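Local structure of biofilm-associated surface protein (Staphylococcus aureus, 7C7U) at residues 28-33 / 178-183; 67-72 / 172-177; 254-259 / 299-304; 522-527 / 584-589; 542-547 / 559-564. The protein takes part in biofilm formation as a cell wall-anchored surface protein, probably acting as a switch for functional amyloid assembly, and binds calcium ions. All coordinates share one frame; numbering follows the deposited sequence.

Contact 1 (28-33 / 178-183)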
# COMPACT_ATOMS: atom_id res chain seq x y z
N ASP A 28 -5.75 -7.61 10.36
CA ASP A 28 -6.56 -8.82 10.41
C ASP A 28 -7.47 -8.81 11.63
O ASP A 28 -7.05 -8.45 12.74
CB ASP A 28 -5.69 -10.08 10.42
CG ASP A 28 -4.81 -10.18 9.19
OD1 ASP A 28 -3.68 -9.64 9.22
OD2 ASP A 28 -5.24 -10.78 8.19
N ASN A 29 -8.72 -9.19 11.41
CA ASN A 29 -9.68 -9.45 12.48
C ASN A 29 -10.73 -10.37 11.86
O ASN A 29 -11.62 -9.91 11.14
CB ASN A 29 -10.29 -8.16 13.03
CG ASN A 29 -11.23 -8.41 14.21
OD1 ASN A 29 -11.80 -9.49 14.34
ND2 ASN A 29 -11.39 -7.40 15.06
N TYR A 30 -10.60 -11.67 12.16
CA TYR A 30 -11.41 -12.69 11.51
C TYR A 30 -12.85 -12.71 11.97
O TYR A 30 -13.64 -13.52 11.46
CB TYR A 30 -10.76 -14.06 11.72
CG TYR A 30 -9.30 -14.07 11.32
CD1 TYR A 30 -8.30 -14.14 12.29
CD2 TYR A 30 -8.91 -13.99 9.98
CE1 TYR A 30 -6.95 -14.14 11.94
CE2 TYR A 30 -7.56 -13.99 9.62
CZ TYR A 30 -6.59 -14.07 10.61
OH TYR A 30 -5.25 -14.07 10.28
N THR A 31 -13.24 -11.86 12.92
CA THR A 31 -14.63 -11.85 13.35
C THR A 31 -15.54 -11.08 12.39
O THR A 31 -16.77 -11.21 12.47
CB THR A 31 -14.75 -11.27 14.75
OG1 THR A 31 -14.47 -9.87 14.71
CG2 THR A 31 -13.74 -11.94 15.69
N PHE A 32 -14.98 -10.28 11.48
CA PHE A 32 -15.76 -9.51 10.52
C PHE A 32 -15.85 -10.26 9.20
O PHE A 32 -14.82 -10.52 8.56
CB PHE A 32 -15.17 -8.12 10.29
CG PHE A 32 -15.45 -7.16 11.40
CD1 PHE A 32 -16.69 -6.55 11.50
CD2 PHE A 32 -14.47 -6.85 12.33
CE1 PHE A 32 -16.95 -5.66 12.51
CE2 PHE A 32 -14.73 -5.95 13.35
CZ PHE A 32 -15.97 -5.35 13.43
N ALA A 33 -17.07 -10.59 8.78
CA ALA A 33 -17.27 -11.13 7.45
C ALA A 33 -17.24 -10.00 6.42
O ALA A 33 -17.17 -8.80 6.75
CB ALA A 33 -18.58 -11.91 7.39
N VAL A 178 -9.87 -3.82 7.84
CA VAL A 178 -10.06 -5.21 8.25
C VAL A 178 -10.15 -6.05 6.98
O VAL A 178 -11.13 -5.97 6.24
CB VAL A 178 -11.32 -5.37 9.12
CG1 VAL A 178 -11.46 -6.82 9.59
CG2 VAL A 178 -11.28 -4.38 10.28
N ARG A 179 -9.14 -6.89 6.76
CA ARG A 179 -8.95 -7.53 5.46
C ARG A 179 -10.19 -8.29 5.01
O ARG A 179 -10.63 -8.17 3.86
CB ARG A 179 -7.73 -8.45 5.51
CG ARG A 179 -7.44 -9.25 4.25
CD ARG A 179 -6.18 -10.10 4.44
NE ARG A 179 -5.32 -9.55 5.49
CZ ARG A 179 -4.22 -8.84 5.26
NH1 ARG A 179 -3.82 -8.60 4.02
NH2 ARG A 179 -3.50 -8.37 6.28
N THR A 180 -10.80 -9.06 5.91
CA THR A 180 -11.91 -9.92 5.52
C THR A 180 -13.22 -9.16 5.31
O THR A 180 -14.18 -9.75 4.81
CB THR A 180 -12.11 -11.02 6.57
OG1 THR A 180 -12.19 -10.43 7.87
CG2 THR A 180 -10.95 -11.98 6.54
N SER A 181 -13.28 -7.88 5.67
CA SER A 181 -14.51 -7.12 5.53
C SER A 181 -14.66 -6.46 4.16
O SER A 181 -15.76 -6.00 3.84
CB SER A 181 -14.56 -6.02 6.60
OG SER A 181 -13.68 -4.97 6.27
N GLU A 182 -13.60 -6.45 3.36
CA GLU A 182 -13.52 -5.57 2.20
C GLU A 182 -14.35 -6.08 1.04
O GLU A 182 -14.31 -7.26 0.68
CB GLU A 182 -12.06 -5.40 1.78
CG GLU A 182 -11.87 -4.40 0.65
CD GLU A 182 -10.67 -4.70 -0.22
OE1 GLU A 182 -9.68 -5.27 0.30
OE2 GLU A 182 -10.72 -4.37 -1.43
N SER A 183 -15.09 -5.16 0.42
CA SER A 183 -15.81 -5.48 -0.79
C SER A 183 -15.77 -4.25 -1.69
O SER A 183 -15.62 -3.13 -1.21
CB SER A 183 -17.26 -5.84 -0.48
OG SER A 183 -17.81 -6.63 -1.50
O HOH W 1 -9.53 -9.50 8.77
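Thr-180 donates its hydroxyl proton to the backbone carbonyl of Phe-32, OG1 lying 2.7 Å from Phe-32 O. The donor is in the carbonyl plane and makes a wide C=O...OG1 angle of 158°. A chi1 of 51° swings the Thr-180 hydroxyl to this carbonyl and leaves methyl CG2 turned obliquely toward the ring of Tyr-30. A bridging water ties the backbones together, accepting from Asn-29 N at 2.8 Å and from Thr-180 N at 3.2 Å.

The second polar link is a salt bridge. Arg-179 takes the carboxylate of Asp-28 side-on, one nitrogen to each oxygen: NE is 3.0 Å from OD2 and NH2 is 3.2 Å from OD1. The two side chains run alongside each other, their flat groups 21° apart, yet both nitrogens approach from above the carboxylate plane, so the fork is not coplanar. Between these polar grips, Val-178 CG1 packs against Phe-32 CB at 4.0 Å, Asn-29 CB at 3.9 Å and the carbonyl oxygen of Asn-29; the Val-178 and Phe-32 side chains meet at about a right angle. Residues 29-32 form a type I turn, and Asn-29 OD1 accepts from Thr-31 N, an Asx turn, and also from Thr-31 OG1.

Segment 28-33 leads from strand 26-27 toward strand 36-39, while 178-183 links strands 176-178 and 183-187. Phe-32 and Val-178 both rest on Val-169 of strand 163-171, and the Phe-32 ring makes edge-to-face contacts with Tyr-70 and Phe-118.

Contact 2 (67-72 / 172-177)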
# COMPACT_ATOMS: atom_id res chain seq x y z
N GLY A 67 -18.60 -1.37 21.38
CA GLY A 67 -17.75 -0.20 21.27
C GLY A 67 -17.85 0.46 19.91
O GLY A 67 -18.48 -0.05 18.98
N ASN A 68 -17.19 1.61 19.78
CA ASN A 68 -17.14 2.34 18.53
C ASN A 68 -15.79 2.22 17.84
O ASN A 68 -15.45 3.05 16.99
CB ASN A 68 -17.50 3.82 18.75
CG ASN A 68 -16.50 4.53 19.64
OD1 ASN A 68 -16.05 4.00 20.66
ND2 ASN A 68 -16.14 5.75 19.25
N ARG A 69 -15.00 1.19 18.18
CA ARG A 69 -13.69 1.04 17.56
C ARG A 69 -13.82 0.80 16.06
O ARG A 69 -13.08 1.39 15.27
CB ARG A 69 -12.92 -0.11 18.21
CG ARG A 69 -11.53 -0.28 17.61
CD ARG A 69 -10.83 -1.52 18.15
NE ARG A 69 -9.55 -1.74 17.48
CZ ARG A 69 -8.65 -2.63 17.87
NH1 ARG A 69 -8.87 -3.38 18.94
NH2 ARG A 69 -7.51 -2.76 17.20
N TYR A 70 -14.75 -0.05 15.65
CA TYR A 70 -14.84 -0.48 14.26
C TYR A 70 -15.95 0.27 13.55
O TYR A 70 -17.08 0.34 14.04
CB TYR A 70 -15.05 -1.99 14.18
CG TYR A 70 -13.84 -2.76 14.65
CD1 TYR A 70 -12.67 -2.73 13.92
CD2 TYR A 70 -13.87 -3.50 15.83
CE1 TYR A 70 -11.55 -3.42 14.34
CE2 TYR A 70 -12.75 -4.20 16.26
CZ TYR A 70 -11.59 -4.15 15.51
OH TYR A 70 -10.47 -4.83 15.92
N LYS A 71 -15.62 0.82 12.38
CA LYS A 71 -16.50 1.69 11.62
C LYS A 71 -16.82 1.07 10.27
O LYS A 71 -16.09 0.23 9.76
CB LYS A 71 -15.84 3.06 11.40
CG LYS A 71 -15.18 3.67 12.64
CD LYS A 71 -16.16 4.60 13.32
CE LYS A 71 -15.63 5.10 14.65
NZ LYS A 71 -16.74 5.65 15.49
N ILE A 72 -17.94 1.51 9.70
CA ILE A 72 -18.30 1.15 8.33
C ILE A 72 -17.88 2.31 7.43
O ILE A 72 -18.25 3.46 7.67
CB ILE A 72 -19.80 0.86 8.21
CG1 ILE A 72 -20.15 -0.40 9.02
CG2 ILE A 72 -20.22 0.71 6.76
CD1 ILE A 72 -21.64 -0.60 9.11
N SER A 172 -10.55 1.90 13.67
CA SER A 172 -10.24 3.31 13.90
C SER A 172 -9.06 3.50 14.85
O SER A 172 -8.48 4.59 14.88
CB SER A 172 -11.46 4.05 14.44
OG SER A 172 -11.74 3.64 15.76
N ARG A 173 -8.71 2.47 15.62
CA ARG A 173 -7.51 2.57 16.45
C ARG A 173 -6.25 2.51 15.59
O ARG A 173 -5.29 3.24 15.83
CB ARG A 173 -7.50 1.48 17.52
CG ARG A 173 -6.29 1.54 18.45
CD ARG A 173 -6.29 0.42 19.47
NE ARG A 173 -7.54 0.36 20.23
CZ ARG A 173 -7.81 -0.57 21.15
NH1 ARG A 173 -6.92 -1.51 21.42
NH2 ARG A 173 -8.98 -0.55 21.79
N GLU A 174 -6.25 1.67 14.55
CA GLU A 174 -5.07 1.48 13.72
C GLU A 174 -5.15 2.21 12.38
O GLU A 174 -4.13 2.29 11.68
CB GLU A 174 -4.84 -0.01 13.45
CG GLU A 174 -4.88 -0.90 14.68
CD GLU A 174 -4.53 -2.35 14.36
OE1 GLU A 174 -4.35 -2.65 13.16
OE2 GLU A 174 -4.44 -3.18 15.29
N ASN A 175 -6.31 2.78 12.03
CA ASN A 175 -6.54 3.36 10.70
C ASN A 175 -6.17 2.37 9.60
O ASN A 175 -5.49 2.71 8.63
CB ASN A 175 -5.79 4.68 10.53
CG ASN A 175 -6.25 5.49 9.31
OD1 ASN A 175 -7.42 5.44 8.93
ND2 ASN A 175 -5.32 6.22 8.70
N LYS A 176 -6.63 1.13 9.76
CA LYS A 176 -6.40 0.07 8.78
C LYS A 176 -7.71 -0.58 8.38
O LYS A 176 -8.71 -0.53 9.11
CB LYS A 176 -5.44 -1.00 9.32
CG LYS A 176 -4.11 -0.43 9.78
CD LYS A 176 -3.02 -1.46 9.61
CE LYS A 176 -1.64 -0.82 9.63
NZ LYS A 176 -0.61 -1.80 9.24
N ILE A 177 -7.69 -1.21 7.20
CA ILE A 177 -8.84 -1.96 6.69
C ILE A 177 -8.78 -3.38 7.23
O ILE A 177 -7.76 -4.07 7.08
CB ILE A 177 -8.86 -1.96 5.15
CG1 ILE A 177 -8.93 -0.53 4.62
CG2 ILE A 177 -10.03 -2.79 4.63
CD1 ILE A 177 -8.60 -0.43 3.14
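This is a polar surface contact in which Arg-69, just ahead of strand 70-76, meets Ser-172, Arg-173 and Glu-174 in the turn between strands 163-171 and 176-178. The contact includes a guanidinium stack: Arg-69 and Arg-173 lie flat on each other with planes only 10° apart and centres separated by 4.0 Å. The Arg-69 chain is extended from CG to NE, whereas that of Arg-173 bends at chi3 (-54°), which brings its guanidinium over the first. The opposite face of the Arg-69 group is covered by Tyr-70 OH, 3.4 Å above the plane and over its centre.

Acidic groups accompany the paired positive charges and would be expected to offset them. Arg-69 NH2 forms a salt bridge with Asp-171, and Glu-174 OE2 adds a long one at the guanidinium edge, 3.6 Å from NH2. The other carboxylate oxygen of Glu-174, OE1, is bonded to Thr-27.

Closer to the backbone, the carbonyl oxygen of Arg-69 is gripped twice by Ser-172. OG donates to Arg-69 O at 2.7 Å, and the Ser-172 backbone N donates to the same atom at 3.0 Å, with an N-H...O angle of 157°. Two bonds from one residue fix this carbonyl where the strand begins. Lys-71 CG lies alongside Ser-172 CB at 4.2 Å, while its NZ reaches Asn-117.

In the turn itself, Asp-171 OD1 accepts from Glu-174 N. Asn-175, in a left-handed backbone conformation, and Lys-176 both face Asp-171, which is the signature of a G1 beta bulge closing an antiparallel hairpin.

Contact 3 (254-259 / 299-304)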
# COMPACT_ATOMS: atom_id res chain seq x y z
N ASN A 254 -19.86 -17.53 -14.79
CA ASN A 254 -19.42 -16.60 -15.82
C ASN A 254 -18.58 -15.51 -15.17
O ASN A 254 -18.89 -15.06 -14.07
CB ASN A 254 -20.64 -15.98 -16.54
CG ASN A 254 -21.61 -17.02 -17.05
OD1 ASN A 254 -21.58 -17.40 -18.22
ND2 ASN A 254 -22.47 -17.52 -16.15
N TYR A 255 -17.52 -15.07 -15.85
CA TYR A 255 -16.59 -14.14 -15.23
C TYR A 255 -16.06 -13.18 -16.29
O TYR A 255 -15.95 -13.51 -17.47
CB TYR A 255 -15.44 -14.91 -14.51
CG TYR A 255 -14.90 -16.05 -15.34
CD1 TYR A 255 -13.84 -15.85 -16.22
CD2 TYR A 255 -15.50 -17.31 -15.30
CE1 TYR A 255 -13.37 -16.88 -17.02
CE2 TYR A 255 -15.05 -18.35 -16.10
CZ TYR A 255 -13.99 -18.13 -16.96
OH TYR A 255 -13.54 -19.16 -17.76
N GLN A 256 -15.80 -11.94 -15.86
CA GLN A 256 -15.26 -10.90 -16.73
C GLN A 256 -13.98 -10.37 -16.10
O GLN A 256 -14.00 -9.89 -14.96
CB GLN A 256 -16.29 -9.77 -16.93
CG GLN A 256 -17.66 -10.27 -17.51
CD GLN A 256 -18.57 -9.13 -17.99
OE1 GLN A 256 -18.44 -7.99 -17.55
NE2 GLN A 256 -19.51 -9.44 -18.89
N ILE A 257 -12.87 -10.47 -16.82
CA ILE A 257 -11.57 -10.00 -16.33
C ILE A 257 -11.21 -8.74 -17.12
O ILE A 257 -11.27 -8.74 -18.35
CB ILE A 257 -10.48 -11.08 -16.46
CG1 ILE A 257 -10.96 -12.42 -15.90
CG2 ILE A 257 -9.13 -10.66 -15.78
CD1 ILE A 257 -11.25 -12.40 -14.40
N ASP A 258 -10.87 -7.66 -16.41
CA ASP A 258 -10.52 -6.40 -17.05
C ASP A 258 -9.51 -6.62 -18.18
O ASP A 258 -8.43 -7.18 -17.96
CB ASP A 258 -9.95 -5.43 -16.01
CG ASP A 258 -9.88 -4.01 -16.51
OD1 ASP A 258 -9.25 -3.76 -17.56
OD2 ASP A 258 -10.45 -3.12 -15.86
N LYS A 259 -9.88 -6.18 -19.38
CA LYS A 259 -9.05 -6.38 -20.56
C LYS A 259 -7.63 -5.80 -20.40
O LYS A 259 -6.67 -6.33 -20.97
CB LYS A 259 -9.75 -5.77 -21.78
CG LYS A 259 -9.95 -4.27 -21.70
CD LYS A 259 -10.73 -3.77 -22.92
CE LYS A 259 -10.84 -2.25 -22.91
NZ LYS A 259 -9.46 -1.64 -22.95
N VAL A 299 -11.46 -10.18 -24.77
CA VAL A 299 -11.90 -9.06 -23.95
C VAL A 299 -11.98 -9.43 -22.47
O VAL A 299 -12.34 -8.58 -21.65
CB VAL A 299 -13.24 -8.50 -24.45
CG1 VAL A 299 -14.41 -9.35 -23.98
CG2 VAL A 299 -13.41 -7.03 -24.05
N GLY A 300 -11.56 -10.63 -22.11
CA GLY A 300 -11.47 -11.02 -20.72
C GLY A 300 -12.66 -11.80 -20.19
O GLY A 300 -12.71 -12.05 -18.98
N ASN A 301 -13.59 -12.20 -21.06
CA ASN A 301 -14.80 -12.91 -20.65
C ASN A 301 -14.63 -14.41 -20.75
O ASN A 301 -13.98 -14.92 -21.67
CB ASN A 301 -15.98 -12.47 -21.51
CG ASN A 301 -16.34 -11.03 -21.29
OD1 ASN A 301 -15.94 -10.43 -20.29
ND2 ASN A 301 -17.09 -10.46 -22.22
N GLY A 302 -15.24 -15.13 -19.81
CA GLY A 302 -15.23 -16.58 -19.86
C GLY A 302 -16.43 -17.15 -19.13
O GLY A 302 -17.17 -16.45 -18.44
N THR A 303 -16.59 -18.46 -19.30
CA THR A 303 -17.67 -19.20 -18.67
C THR A 303 -17.18 -20.62 -18.42
O THR A 303 -16.38 -21.15 -19.19
CB THR A 303 -18.94 -19.17 -19.54
OG1 THR A 303 -19.96 -19.96 -18.91
CG2 THR A 303 -18.64 -19.75 -20.90
N ILE A 304 -17.65 -21.22 -17.34
CA ILE A 304 -17.29 -22.60 -17.02
C ILE A 304 -18.55 -23.31 -16.54
O ILE A 304 -19.38 -22.72 -15.84
CB ILE A 304 -16.15 -22.68 -15.98
CG1 ILE A 304 -15.72 -24.14 -15.79
CG2 ILE A 304 -16.57 -22.08 -14.65
CD1 ILE A 304 -14.63 -24.33 -14.81
O HOH W 2 -13.24 -21.64 -18.95
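With chi1 at 44°, Tyr-255 CG stands between its own backbone N and carbonyl carbon, and this turns the ring across the neighbouring strand to lie over Gly-302. The ring face covers the glycine backbone: CE1 is 3.4 Å from Gly-302 CA and CZ is 3.4 Å from Gly-302 C. An aromatic ring folded over a glycine directly across the pair is a recognised arrangement in antiparallel sheets. At its far end, Tyr-255 OH accepts from a water at 2.8 Å that also donates to Thr-303 O, and bonds to Thr-295 O.

The backbones confirm the register. Tyr-255 and Gly-302 form a hydrogen-bonded pair, Tyr-255 N reaching Gly-302 O at 3.0 Å and Gly-302 N reaching Tyr-255 O at 2.9 Å. A further backbone bond runs from Ile-257 N to Gly-300 O, 2.7 Å, although the donor lies above that carbonyl plane.

On the face carrying Gln-256 and Asn-301, the two amides lie side by side with planes 18° apart. Asn-301 OD1 packs against Gln-256 CG at 3.3 Å, and Gln-256 NE2 is bonded to Asp-194.

The strand axes run at 157°, antiparallel. Strand 301-305 is the edge of a four-stranded sheet, and strand 252-257 is flanked on its other side by strand 359-369. Tyr-255 and Ile-304 also pack on Leu-294 of strand 290-294.

Contact 4 (522-527 / 584-589)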
# COMPACT_ATOMS: atom_id res chain seq x y z
N PRO A 522 43.21 15.49 9.10
CA PRO A 522 42.02 15.59 8.26
C PRO A 522 40.89 16.33 8.96
O PRO A 522 40.85 16.46 10.18
CB PRO A 522 41.64 14.13 7.99
CG PRO A 522 42.15 13.39 9.17
CD PRO A 522 43.43 14.11 9.59
N ALA A 523 39.96 16.83 8.15
CA ALA A 523 38.77 17.46 8.70
C ALA A 523 37.98 16.43 9.50
O ALA A 523 37.96 15.25 9.14
CB ALA A 523 37.91 18.04 7.58
N PRO A 524 37.39 16.82 10.62
CA PRO A 524 36.48 15.90 11.32
C PRO A 524 35.14 15.83 10.60
O PRO A 524 34.99 16.38 9.51
CB PRO A 524 36.35 16.53 12.72
CG PRO A 524 36.57 18.00 12.47
CD PRO A 524 37.53 18.11 11.32
N SER A 525 34.16 15.14 11.20
CA SER A 525 32.79 15.10 10.68
C SER A 525 31.81 15.12 11.85
O SER A 525 32.17 14.81 12.99
CB SER A 525 32.53 13.88 9.78
OG SER A 525 32.67 12.66 10.50
N ILE A 526 30.57 15.51 11.55
CA ILE A 526 29.49 15.58 12.54
C ILE A 526 28.40 14.61 12.14
O ILE A 526 27.97 14.59 10.98
CB ILE A 526 28.92 17.01 12.65
CG1 ILE A 526 30.05 18.02 12.88
CG2 ILE A 526 27.91 17.11 13.77
CD1 ILE A 526 29.64 19.45 12.62
N ASN A 527 27.94 13.79 13.09
CA ASN A 527 26.82 12.91 12.81
C ASN A 527 25.52 13.73 12.79
O ASN A 527 25.44 14.79 13.41
CB ASN A 527 26.72 11.80 13.85
CG ASN A 527 27.82 10.77 13.72
OD1 ASN A 527 28.59 10.77 12.75
ND2 ASN A 527 27.88 9.85 14.68
N SER A 584 32.63 21.99 11.97
CA SER A 584 33.63 21.67 12.97
C SER A 584 35.02 21.74 12.36
O SER A 584 35.20 21.60 11.14
CB SER A 584 33.39 20.28 13.57
OG SER A 584 33.32 19.28 12.56
N THR A 585 36.01 21.96 13.22
CA THR A 585 37.41 21.81 12.86
C THR A 585 38.10 21.05 13.98
O THR A 585 37.66 21.07 15.14
CB THR A 585 38.12 23.16 12.62
OG1 THR A 585 37.97 23.99 13.78
CG2 THR A 585 37.53 23.89 11.40
N ALA A 586 39.21 20.40 13.64
CA ALA A 586 40.01 19.67 14.61
C ALA A 586 41.39 20.29 14.70
O ALA A 586 41.87 20.91 13.75
CB ALA A 586 40.15 18.19 14.22
N SER A 587 42.02 20.13 15.86
CA SER A 587 43.39 20.60 16.04
C SER A 587 44.18 19.55 16.81
O SER A 587 43.64 18.83 17.65
CB SER A 587 43.45 21.95 16.78
OG SER A 587 42.89 21.84 18.07
N LYS A 588 45.48 19.49 16.50
CA LYS A 588 46.39 18.50 17.08
C LYS A 588 47.83 18.84 16.72
O LYS A 588 48.16 19.04 15.54
CB LYS A 588 46.06 17.09 16.58
CG LYS A 588 46.89 15.99 17.24
CD LYS A 588 46.44 14.60 16.81
CE LYS A 588 47.24 13.51 17.52
NZ LYS A 588 46.96 12.15 16.97
N ASP A 589 48.70 18.92 17.72
CA ASP A 589 50.14 19.07 17.49
C ASP A 589 50.46 20.33 16.68
O ASP A 589 51.36 20.33 15.83
CB ASP A 589 50.71 17.82 16.82
CG ASP A 589 50.53 16.56 17.67
OD1 ASP A 589 50.52 16.68 18.92
OD2 ASP A 589 50.42 15.45 17.10
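Packing between the two sheets of the C-terminal beta domain brings Pro-524 and Ile-526 against Ser-584 and Ala-586, an arrangement consistent with a beta sandwich. The nearest CA atoms, those of Pro-524 and Ala-586, are 6.1 Å apart, and the two segments exchange no backbone hydrogen bonds. This is consistent with packing between sheets, since strands 525-526 and 581-588 belong to different ones.

The ring of Pro-524 makes most of the contact. Its CD lies 3.9 Å from the methyl CB of Ala-586, while CG reaches along the strand to within 3.7 Å of Thr-585 C and 3.5 Å of Ser-584 OG. Ile-526 meets the same hydroxyl from roughly the other side, with CG1 3.5 Å from Ser-584 OG and CD1 4.0 Å from Ser-584 CB. The hydroxyl is thus wedged between two apolar side chains.

This buried hydroxyl is satisfied by Ser-596 OG, and the Ser-584 chi1 of 55° points it there. The backbone N of Ala-586, close to Pro-524 CD, is likewise engaged by Ser-593 OG.

Strand 525-526 is an edge of the three-stranded sheet completed by strands 535-539 and 567-571. Strand 581-588 runs between 545-550 and 591-600 in the facing sheet. Val-546 of strand 545-550 also touches Pro-524, Ser-584 and Ala-586, while Ile-526 extends to Ser-596 and Ile-599.

Contact 5 (542-547 / 559-564)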
# COMPACT_ATOMS: atom_id res chain seq x y z
N SER A 542 42.26 10.19 16.32
CA SER A 542 42.43 10.01 17.75
C SER A 542 43.43 11.03 18.30
O SER A 542 44.45 11.34 17.67
CB SER A 542 42.90 8.58 18.02
OG SER A 542 43.04 8.33 19.40
N GLY A 543 43.12 11.56 19.49
CA GLY A 543 43.94 12.58 20.11
C GLY A 543 43.76 13.99 19.59
O GLY A 543 44.33 14.92 20.17
N SER A 544 43.01 14.19 18.51
CA SER A 544 42.66 15.54 18.08
C SER A 544 41.49 16.06 18.91
O SER A 544 40.65 15.31 19.40
CB SER A 544 42.29 15.56 16.60
OG SER A 544 41.01 14.99 16.37
N THR A 545 41.45 17.38 19.08
CA THR A 545 40.34 18.03 19.76
C THR A 545 39.45 18.67 18.71
O THR A 545 39.92 19.47 17.89
CB THR A 545 40.85 19.05 20.77
OG1 THR A 545 41.59 18.38 21.80
CG2 THR A 545 39.68 19.79 21.41
N VAL A 546 38.17 18.33 18.73
CA VAL A 546 37.18 18.79 17.76
C VAL A 546 36.28 19.82 18.42
O VAL A 546 35.74 19.58 19.50
CB VAL A 546 36.36 17.62 17.20
CG1 VAL A 546 35.36 18.12 16.15
CG2 VAL A 546 37.26 16.57 16.60
N THR A 547 36.09 20.95 17.74
CA THR A 547 35.25 22.04 18.22
C THR A 547 34.13 22.29 17.21
O THR A 547 34.39 22.40 16.01
CB THR A 547 36.08 23.31 18.43
OG1 THR A 547 37.18 23.02 19.31
CG2 THR A 547 35.23 24.42 19.03
N VAL A 559 35.52 18.69 22.27
CA VAL A 559 35.84 17.39 22.84
C VAL A 559 37.15 16.90 22.22
O VAL A 559 37.41 17.11 21.04
CB VAL A 559 34.70 16.37 22.64
CG1 VAL A 559 34.54 16.01 21.18
CG2 VAL A 559 34.92 15.13 23.50
N THR A 560 37.97 16.27 23.06
CA THR A 560 39.15 15.56 22.60
C THR A 560 38.78 14.10 22.35
O THR A 560 38.16 13.46 23.19
CB THR A 560 40.28 15.65 23.63
OG1 THR A 560 40.85 16.97 23.58
CG2 THR A 560 41.37 14.62 23.34
N ILE A 561 39.16 13.60 21.18
CA ILE A 561 38.85 12.22 20.81
C ILE A 561 39.84 11.28 21.51
O ILE A 561 41.06 11.53 21.46
CB ILE A 561 38.90 12.06 19.29
CG1 ILE A 561 37.75 12.86 18.67
CG2 ILE A 561 38.81 10.59 18.88
CD1 ILE A 561 37.94 13.18 17.24
N PRO A 562 39.35 10.24 22.19
CA PRO A 562 40.22 9.41 23.04
C PRO A 562 41.16 8.51 22.25
O PRO A 562 41.02 8.30 21.04
CB PRO A 562 39.23 8.59 23.88
CG PRO A 562 37.95 8.61 23.12
CD PRO A 562 37.92 9.92 22.39
N ALA A 563 42.10 7.92 23.00
CA ALA A 563 43.35 7.40 22.45
C ALA A 563 43.15 6.21 21.51
O ALA A 563 43.98 6.00 20.61
CB ALA A 563 44.29 7.00 23.59
N ASP A 564 42.09 5.42 21.70
CA ASP A 564 41.92 4.20 20.92
C ASP A 564 40.57 4.21 20.20
O ASP A 564 39.95 3.17 20.01
CB ASP A 564 42.04 2.98 21.83
CG ASP A 564 42.92 1.89 21.25
OD1 ASP A 564 44.16 2.11 21.17
OD2 ASP A 564 42.41 0.80 20.90
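Thr-545 and Thr-560 cross at a slant on one face of a two-stranded ladder, their hydroxyls turned toward each other. Both have OG1 anti to the carbonyl carbon (chi1 -64° in Thr-545 and -75° in Thr-560), which turns the two oxygens toward each other on that face. They probably share a hydrogen bond, either donating; the modelled OG1-OG1 separation of 2.4 Å is too short to trust.

On the face of Val-546 the partners are apolar. Val-546 CG2 meets the end of Ile-561, CD1, at 3.5 Å, the two side chains slanting past each other. Ile-561 CD1 also lies 3.7 Å from Ser-544 OG, whose hydroxyl is bonded to Thr-541 O.

Outside the strands, Ser-542 bonds to the chain after Ile-561. Extended away from its backbone N, OG projects between two carbonyls, 2.6 Å from Pro-562 O and 2.8 Å from Ala-563 O; its single proton may go to either. Its neighbour Gly-543 gives its N-H to Ile-561 O.

The backbone fixes the register. Ile-561 N points almost straight at Ser-544 O, 2.9 Å away with an N-H...O angle of 178°. Val-546 and Val-559 form the reciprocal hydrogen-bonded pair, with Val-546 N 2.7 Å from Val-559 O.

Alternating hydrogen-bonded and non-hydrogen-bonded pairs mark an antiparallel pairing; as strands 545-550 and 555-560 are consecutive and joined by a short turn, it is a beta hairpin, with the second strand forming the edge of its sheet.

The five contacts fall into three regions. Contacts 1 and 2 lie 11 Å apart between centres, and Tyr-70 of contact 2 touches contact 1, its OH 2.9 Å from Asn-29 ND2; along the chain, contact 2 falls within the span bracketed by contact 1. Contacts 4 and 5, 9 Å apart between centres, are joined through neighbouring strands 581-588 and 545-550, with Lys-588 NZ 2.7 Å from Ser-542 O. Contact 3 stands alone, its centre 27 Å from that of contact 1 and about 68 Å from that of contact 4. It lies on the opposite side of the chain's centre from contacts 4 and 5, and the Lys-259 side chain is about 14 Å from a bound calcium ion.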